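Local coordinates for protein metal-independent carbonic anhydrase (Nostoc sp. PCC 7120 = FACHB-418, PDB 7C5W) that catalyses the hydration of carbon dioxide to bicarbonate without any metal cofactor, as a homotetramer built as a dimer of dimers, at residues A31-W36 and A133-N138; T86-R91 and K103-D108; L158-D161 and L165-I168. All coordinates share one frame; numbering follows the deposited sequence.

Overall arrangement
Contacts 1 and 3 reach one mixed sheet, in which strands 132-143 and 148-159 are neighbours. Their centres are about 12 Å apart and they touch: Ala32 CB meets Leu165 CD2 at 3.7 Å, and Trp36 packs on Ile167. Helix 26-50 of contact 1 thus also packs on the hairpin of contact 3. Contact 2 lies across the chain's centre from contact 1, their centres about 23 Å apart, and about 22 Å from the centre of contact 3. It touches neither. It is the one close to the hydrogencarbonate site: the side chain of Arg88 is about 4 Å from that of Tyr97 and about 10 Å from that of Thr79. All three contacts reach the second subunit.

Contact 1 of 3, residues A31-W36 and A133-N138; sequences AAQKAW and ATTMGN
Gln33 of helix 26-50 and Thr135 of strand 132-143 meet with the ends of their side chains, which come from opposite directions. NE2 of Gln33 lies 3.0 Å from OG1 of Thr135. The N-H points poorly at the oxygen, with an angle of 122°, so this is a weak hydrogen bond. The amide also packs against the threonine: Gln33 NE2 is 3.4 Å from Thr135 CB and 3.6 Å from Thr135 CG2. The glutamine chain is extended beyond CG (chi2 -169°), which carries its amide across from helix to strand. The backbones stay well apart, with 8.8 Å between the CA atoms of Gln33 and Thr135.

The two segments bury 78 Å² between them, and the tight part is these two side chains, both buried. The other side of the helix is looser: Ala31 and Ala35 are exposed and take no part. The stronger polar partner of the amide is Asn123, whose ND2 bonds to Gln33 OE1. With an alanine here in place of Gln33, Thr135 OG1 and Asn123 ND2 would probably lose this partner, and a gap would open between helix and strand.

The contact joins helix to sheet through a polar pair, away from the hydrogencarbonate site. Gln33 also rests on Ile121 and Trp155, from the strands on the two sides of 132-143. One turn along, Trp36 meets Trp155 edge-to-face and bonds to Tyr67 through NE1. Thr135 touches Val29 of the helix and pairs with Trp155 through the backbone. Met136 pairs likewise with Ala124 and Ala125. Strand 132-143 is thus held between 116-128 and 148-159, with helix 26-50 across one face.

Contact 2 of 3, residues T86-R91 and K103-D108; sequences TFRTTR and KAFPED
Arg88 and Asp108 form an end-on, two-nitrogen salt bridge. NH1 of Arg88 bonds to OD2 of Asp108 at 2.7 Å, and NH2 of Arg88 bonds to OD1 of Asp108 at 3.1 Å. The second bond is nearly straight (176°). It lies in the guanidinium plane and uses the syn lone pair of OD1. OD2 is also met on the syn side, but NH1 sits somewhat out of the carboxylate plane. The two flat groups are close to coplanar, 20° apart.

More bonds fix the arginine. NE is bonded to the carbonyl of Arg85, and NH1 also reaches the carbonyl of Gly93. A bend at chi2 (-48°) brings the guanidinium close to the 103-108 loop.

Phe105 lies over one face of this group. Its CD1 is 3.9 Å from Arg88 CZ, and the ring and guanidinium planes are not far from parallel. Phe105 CD1 sits over the centre of the flat cation, while Asp108 holds its edge. A type I turn from Phe105 to Asp108 brings both residues to the arginine. Phe105 and Asp108 also pack on Ala96 of helix 91-99.

The loops before and after that helix are thus joined through one arginine. Its side chain packs on Tyr97, which binds hydrogencarbonate. The two-nitrogen bridge and the two carbonyls fix the rotation of the guanidinium beside Tyr97, which is consistent with a second-shell role in positioning that residue.

Contact 3 of 3, residues L158-D161 and L165-I168; sequences LKDD and LRII
Leu158 and Arg166 are a hydrogen-bonded pair in the antiparallel beta hairpin of strands 148-159 and 165-173. Both backbone bonds of the pair are made: Leu158 N to Arg166 O, and Arg166 N to Leu158 O, each 2.7 Å. Leu158 O also takes a CA-H contact from Leu165. Next along, Lys159 and Leu165 are a non-hydrogen-bonded pair with CA atoms 4.4 Å apart. The ammonium of Lys159 leads away to a salt bridge with Glu28 and a bond to the carbonyl of Ala23.

Asp160 follows the strand and uses its two oxygens differently. OD1 accepts the turn N-H groups of His162 and Lys164, and OD2 takes the salt bridge from Arg166. The arginine is bent at chi2 and chi3 (-76° and -74°), which curls its end across the hairpin to the aspartate. Its NE is satisfied by the carbonyl of Tyr67.

On the same face as Arg166, Leu158 CB packs on Ile168 CG2 at 4.0 Å, and Phe127 of the second subunit covers both. Carboxylate and guanidinium stand 80° apart, and Arg166 NH1 meets the anti lone pair of Asp160 OD2 at 2.6 Å.

Contact 1 of 3, residues A31-W36 and A133-N138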
loop_
_atom_site.group_PDB
_atom_site.type_symbol
_atom_site.label_atom_id
_atom_site.label_comp_id
_atom_site.label_asym_id
_atom_site.label_seq_id
_atom_site.Cartn_x
_atom_site.Cartn_y
_atom_site.Cartn_z
ATOM N N ALA A 31 13.330 -0.792 -15.561
ATOM C CA ALA A 31 12.955 0.024 -16.736
ATOM C C ALA A 31 12.967 1.514 -16.360
ATOM O O ALA A 31 13.636 2.279 -17.070
ATOM C CB ALA A 31 11.610 -0.405 -17.271
ATOM N N ALA A 32 12.276 1.907 -15.284
ATOM C CA ALA A 32 12.191 3.311 -14.817
ATOM C C ALA A 32 13.589 3.844 -14.455
ATOM O O ALA A 32 13.869 5.004 -14.791
ATOM C CB ALA A 32 11.221 3.426 -13.668
ATOM N N GLN A 33 14.440 3.040 -13.808
ATOM C CA GLN A 33 15.854 3.402 -13.523
ATOM C C GLN A 33 16.542 3.762 -14.847
ATOM O O GLN A 33 17.147 4.845 -14.914
ATOM C CB GLN A 33 16.616 2.272 -12.820
ATOM C CG GLN A 33 16.215 2.035 -11.366
ATOM C CD GLN A 33 17.190 1.112 -10.673
ATOM O OE1 GLN A 33 17.527 0.041 -11.181
ATOM N NE2 GLN A 33 17.698 1.537 -9.525
ATOM N N LYS A 34 16.450 2.885 -15.858
ATOM C CA LYS A 34 17.136 3.031 -17.177
ATOM C C LYS A 34 16.595 4.267 -17.912
ATOM O O LYS A 34 17.397 4.975 -18.544
ATOM C CB LYS A 34 16.981 1.772 -18.040
ATOM N N ALA A 35 15.297 4.535 -17.797
ATOM C CA ALA A 35 14.603 5.668 -18.459
ATOM C C ALA A 35 15.124 6.997 -17.901
ATOM O O ALA A 35 15.181 7.971 -18.668
ATOM C CB ALA A 35 13.104 5.552 -18.297
ATOM N N TRP A 36 15.484 7.041 -16.617
ATOM C CA TRP A 36 16.045 8.264 -15.989
ATOM C C TRP A 36 17.445 8.524 -16.560
ATOM O O TRP A 36 17.739 9.688 -16.927
ATOM C CB TRP A 36 16.095 8.135 -14.470
ATOM C CG TRP A 36 16.646 9.360 -13.814
ATOM C CD1 TRP A 36 15.923 10.414 -13.346
ATOM C CD2 TRP A 36 18.027 9.673 -13.554
ATOM N NE1 TRP A 36 16.754 11.350 -12.799
ATOM C CE2 TRP A 36 18.050 10.926 -12.908
ATOM C CE3 TRP A 36 19.245 9.024 -13.788
ATOM C CZ2 TRP A 36 19.234 11.545 -12.514
ATOM C CZ3 TRP A 36 20.415 9.628 -13.390
ATOM C CH2 TRP A 36 20.407 10.869 -12.752
ATOM N N ALA A 133 8.081 1.446 -4.872
ATOM C CA ALA A 133 9.314 0.637 -4.932
ATOM C C ALA A 133 10.511 1.568 -4.716
ATOM O O ALA A 133 10.584 2.615 -5.388
ATOM C CB ALA A 133 9.379 -0.092 -6.253
ATOM N N THR A 134 11.380 1.218 -3.769
ATOM C CA THR A 134 12.612 1.969 -3.437
ATOM C C THR A 134 13.802 1.162 -3.958
ATOM O O THR A 134 13.766 -0.068 -3.832
ATOM C CB THR A 134 12.656 2.257 -1.935
ATOM O OG1 THR A 134 11.386 2.789 -1.573
ATOM C CG2 THR A 134 13.733 3.240 -1.538
ATOM N N THR A 135 14.780 1.828 -4.575
ATOM C CA THR A 135 16.082 1.233 -4.977
ATOM C C THR A 135 17.191 2.005 -4.264
ATOM O O THR A 135 17.020 3.217 -4.059
ATOM C CB THR A 135 16.292 1.251 -6.497
ATOM O OG1 THR A 135 16.528 2.593 -6.939
ATOM C CG2 THR A 135 15.125 0.647 -7.246
ATOM N N MET A 136 18.249 1.310 -3.847
ATOM C CA MET A 136 19.482 1.929 -3.306
ATOM C C MET A 136 20.667 1.228 -3.956
ATOM O O MET A 136 20.604 -0.007 -4.143
ATOM C CB MET A 136 19.586 1.810 -1.782
ATOM C CG MET A 136 20.866 2.398 -1.229
ATOM S SD MET A 136 20.913 2.464 0.588
ATOM C CE MET A 136 19.926 3.929 0.876
ATOM N N GLY A 137 21.692 2.002 -4.299
ATOM C CA GLY A 137 22.937 1.480 -4.882
ATOM C C GLY A 137 23.780 2.581 -5.489
ATOM O O GLY A 137 23.620 3.757 -5.102
ATOM N N ASN A 138 24.645 2.205 -6.426
ATOM C CA ASN A 138 25.503 3.145 -7.179
ATOM C C ASN A 138 24.860 3.432 -8.533
ATOM O O ASN A 138 24.147 2.563 -9.067
ATOM C CB ASN A 138 26.933 2.621 -7.314
ATOM C CG ASN A 138 27.659 2.613 -5.987
ATOM O OD1 ASN A 138 27.592 3.583 -5.222
ATOM N ND2 ASN A 138 28.339 1.514 -5.703
#

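Contact 2 of 3, residues T86-R91 and K103-D108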
loop_
_atom_site.group_PDB
_atom_site.type_symbol
_atom_site.label_atom_id
_atom_site.label_comp_id
_atom_site.label_asym_id
_atom_site.label_seq_id
_atom_site.Cartn_x
_atom_site.Cartn_y
_atom_site.Cartn_z
ATOM N N THR A 86 19.220 22.949 -0.766
ATOM C CA THR A 86 19.571 21.509 -0.716
ATOM C C THR A 86 18.413 20.666 -1.266
ATOM O O THR A 86 18.671 19.742 -2.056
ATOM C CB THR A 86 19.908 21.089 0.718
ATOM O OG1 THR A 86 21.042 21.845 1.151
ATOM C CG2 THR A 86 20.182 19.605 0.833
ATOM N N PHE A 87 17.183 20.988 -0.872
ATOM C CA PHE A 87 15.982 20.163 -1.146
ATOM C C PHE A 87 15.155 20.808 -2.262
ATOM O O PHE A 87 14.626 21.897 -2.059
ATOM C CB PHE A 87 15.220 19.948 0.160
ATOM C CG PHE A 87 16.073 19.341 1.243
ATOM C CD1 PHE A 87 16.530 18.034 1.131
ATOM C CD2 PHE A 87 16.452 20.084 2.354
ATOM C CE1 PHE A 87 17.340 17.473 2.107
ATOM C CE2 PHE A 87 17.258 19.519 3.334
ATOM C CZ PHE A 87 17.696 18.212 3.210
ATOM N N ARG A 88 15.058 20.129 -3.406
ATOM C CA ARG A 88 14.322 20.606 -4.602
ATOM C C ARG A 88 12.923 19.984 -4.587
ATOM O O ARG A 88 12.666 19.044 -5.366
ATOM C CB ARG A 88 15.116 20.300 -5.879
ATOM C CG ARG A 88 16.513 20.911 -5.906
ATOM C CD ARG A 88 16.568 22.391 -5.530
ATOM N NE ARG A 88 17.939 22.869 -5.337
ATOM C CZ ARG A 88 18.736 23.309 -6.309
ATOM N NH1 ARG A 88 18.311 23.350 -7.559
ATOM N NH2 ARG A 88 19.961 23.704 -6.020
ATOM N N THR A 89 12.043 20.541 -3.757
ATOM C CA THR A 89 10.648 20.064 -3.539
ATOM C C THR A 89 9.694 20.597 -4.628
ATOM O O THR A 89 8.554 20.089 -4.719
ATOM C CB THR A 89 10.222 20.418 -2.112
ATOM O OG1 THR A 89 10.406 21.818 -1.890
ATOM C CG2 THR A 89 11.038 19.673 -1.084
ATOM N N THR A 90 10.140 21.538 -5.460
ATOM C CA THR A 90 9.337 22.146 -6.558
ATOM C C THR A 90 9.948 21.789 -7.917
ATOM O O THR A 90 11.176 21.589 -7.987
ATOM C CB THR A 90 9.223 23.669 -6.421
ATOM O OG1 THR A 90 10.475 24.237 -6.808
ATOM C CG2 THR A 90 8.857 24.122 -5.019
ATOM N N ARG A 91 9.093 21.695 -8.938
ATOM C CA ARG A 91 9.450 21.514 -10.365
ATOM C C ARG A 91 10.601 22.458 -10.744
ATOM O O ARG A 91 11.584 21.991 -11.358
ATOM C CB ARG A 91 8.194 21.773 -11.203
ATOM C CG ARG A 91 8.349 21.495 -12.689
ATOM C CD ARG A 91 7.051 21.768 -13.429
ATOM N NE ARG A 91 7.184 21.545 -14.862
ATOM C CZ ARG A 91 7.801 22.371 -15.707
ATOM N NH1 ARG A 91 8.367 23.483 -15.264
ATOM N NH2 ARG A 91 7.856 22.074 -16.995
ATOM N N LYS A 103 17.522 32.550 -11.724
ATOM C CA LYS A 103 18.086 33.545 -10.770
ATOM C C LYS A 103 17.755 33.119 -9.332
ATOM O O LYS A 103 18.526 33.481 -8.417
ATOM C CB LYS A 103 17.552 34.949 -11.092
ATOM N N ALA A 104 16.665 32.366 -9.136
ATOM C CA ALA A 104 16.193 31.890 -7.809
ATOM C C ALA A 104 17.071 30.735 -7.303
ATOM O O ALA A 104 17.010 30.434 -6.090
ATOM C CB ALA A 104 14.745 31.480 -7.889
ATOM N N PHE A 105 17.850 30.108 -8.190
ATOM C CA PHE A 105 18.863 29.074 -7.840
ATOM C C PHE A 105 20.205 29.494 -8.433
ATOM O O PHE A 105 20.687 28.907 -9.400
ATOM C CB PHE A 105 18.386 27.692 -8.289
ATOM C CG PHE A 105 17.048 27.282 -7.721
ATOM C CD1 PHE A 105 16.937 26.770 -6.441
ATOM C CD2 PHE A 105 15.887 27.418 -8.452
ATOM C CE1 PHE A 105 15.709 26.400 -5.910
ATOM C CE2 PHE A 105 14.661 27.044 -7.923
ATOM C CZ PHE A 105 14.569 26.533 -6.651
ATOM N N PRO A 106 20.841 30.535 -7.851
ATOM C CA PRO A 106 21.965 31.218 -8.489
ATOM C C PRO A 106 23.215 30.339 -8.622
ATOM O O PRO A 106 24.021 30.634 -9.476
ATOM C CB PRO A 106 22.307 32.395 -7.561
ATOM C CG PRO A 106 21.181 32.461 -6.541
ATOM C CD PRO A 106 20.505 31.106 -6.539
ATOM N N GLU A 107 23.342 29.312 -7.772
ATOM C CA GLU A 107 24.557 28.456 -7.671
ATOM C C GLU A 107 24.478 27.311 -8.693
ATOM O O GLU A 107 25.434 26.518 -8.750
ATOM C CB GLU A 107 24.719 27.934 -6.239
ATOM N N ASP A 108 23.398 27.248 -9.483
ATOM C CA ASP A 108 23.100 26.128 -10.421
ATOM C C ASP A 108 23.568 26.480 -11.842
ATOM O O ASP A 108 22.871 27.259 -12.531
ATOM C CB ASP A 108 21.606 25.775 -10.426
ATOM C CG ASP A 108 21.074 25.174 -9.129
ATOM O OD1 ASP A 108 21.883 24.866 -8.225
ATOM O OD2 ASP A 108 19.844 25.027 -9.029
#

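Contact 3 of 3, residues L158-D161 and L165-I168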
loop_
_atom_site.group_PDB
_atom_site.type_symbol
_atom_site.label_atom_id
_atom_site.label_comp_id
_atom_site.label_asym_id
_atom_site.label_seq_id
_atom_site.Cartn_x
_atom_site.Cartn_y
_atom_site.Cartn_z
ATOM N N LEU A 158 6.492 5.752 -7.491
ATOM C CA LEU A 158 5.033 5.541 -7.300
ATOM C C LEU A 158 4.384 5.265 -8.666
ATOM O O LEU A 158 4.678 5.993 -9.633
ATOM C CB LEU A 158 4.447 6.784 -6.629
ATOM C CG LEU A 158 2.934 6.784 -6.433
ATOM C CD1 LEU A 158 2.517 5.697 -5.469
ATOM C CD2 LEU A 158 2.461 8.133 -5.915
ATOM N N LYS A 159 3.567 4.218 -8.749
ATOM C CA LYS A 159 2.781 3.861 -9.961
ATOM C C LYS A 159 1.480 4.669 -9.921
ATOM O O LYS A 159 0.653 4.413 -9.012
ATOM C CB LYS A 159 2.531 2.351 -9.985
ATOM C CG LYS A 159 1.826 1.816 -11.222
ATOM C CD LYS A 159 1.918 0.315 -11.291
ATOM C CE LYS A 159 1.754 -0.251 -12.681
ATOM N NZ LYS A 159 2.336 -1.610 -12.789
ATOM N N ASP A 160 1.341 5.652 -10.817
ATOM C CA ASP A 160 0.189 6.594 -10.836
ATOM C C ASP A 160 -1.060 5.866 -11.352
ATOM O O ASP A 160 -0.941 4.686 -11.766
ATOM C CB ASP A 160 0.484 7.851 -11.662
ATOM C CG ASP A 160 0.812 7.592 -13.122
ATOM O OD1 ASP A 160 0.418 6.518 -13.649
ATOM O OD2 ASP A 160 1.478 8.465 -13.720
ATOM N N ASP A 161 -2.206 6.555 -11.305
ATOM C CA ASP A 161 -3.544 6.040 -11.705
ATOM C C ASP A 161 -3.479 5.527 -13.152
ATOM O O ASP A 161 -4.368 4.746 -13.518
ATOM C CB ASP A 161 -4.631 7.110 -11.518
ATOM C CG ASP A 161 -5.017 7.431 -10.074
ATOM O OD1 ASP A 161 -4.724 6.611 -9.179
ATOM O OD2 ASP A 161 -5.636 8.503 -9.845
ATOM N N LEU A 165 5.434 4.745 -13.629
ATOM C CA LEU A 165 6.285 4.948 -12.426
ATOM C C LEU A 165 6.791 6.395 -12.385
ATOM O O LEU A 165 7.443 6.825 -13.352
ATOM C CB LEU A 165 7.447 3.954 -12.483
ATOM C CG LEU A 165 7.173 2.607 -11.835
ATOM C CD1 LEU A 165 6.074 1.863 -12.587
ATOM C CD2 LEU A 165 8.444 1.781 -11.769
ATOM N N ARG A 166 6.520 7.099 -11.289
ATOM C CA ARG A 166 6.951 8.498 -11.057
ATOM C C ARG A 166 7.862 8.545 -9.833
ATOM O O ARG A 166 7.505 7.930 -8.793
ATOM C CB ARG A 166 5.737 9.403 -10.851
ATOM C CG ARG A 166 4.559 9.049 -11.746
ATOM C CD ARG A 166 4.764 9.499 -13.175
ATOM N NE ARG A 166 4.606 10.942 -13.266
ATOM C CZ ARG A 166 3.445 11.565 -13.406
ATOM N NH1 ARG A 166 2.325 10.866 -13.482
ATOM N NH2 ARG A 166 3.405 12.884 -13.458
ATOM N N ILE A 167 8.983 9.262 -9.950
ATOM C CA ILE A 167 9.927 9.544 -8.834
ATOM C C ILE A 167 9.267 10.526 -7.860
ATOM O O ILE A 167 8.941 11.661 -8.264
ATOM C CB ILE A 167 11.262 10.082 -9.380
ATOM C CG1 ILE A 167 11.966 9.044 -10.261
ATOM C CG2 ILE A 167 12.148 10.573 -8.252
ATOM C CD1 ILE A 167 12.980 9.641 -11.213
ATOM N N ILE A 168 9.086 10.085 -6.616
ATOM C CA ILE A 168 8.587 10.910 -5.480
ATOM C C ILE A 168 9.715 11.085 -4.462
ATOM O O ILE A 168 9.578 11.951 -3.571
ATOM C CB ILE A 168 7.342 10.251 -4.856
ATOM C CG1 ILE A 168 7.644 8.837 -4.344
ATOM C CG2 ILE A 168 6.197 10.268 -5.857
ATOM C CD1 ILE A 168 6.565 8.250 -3.451
#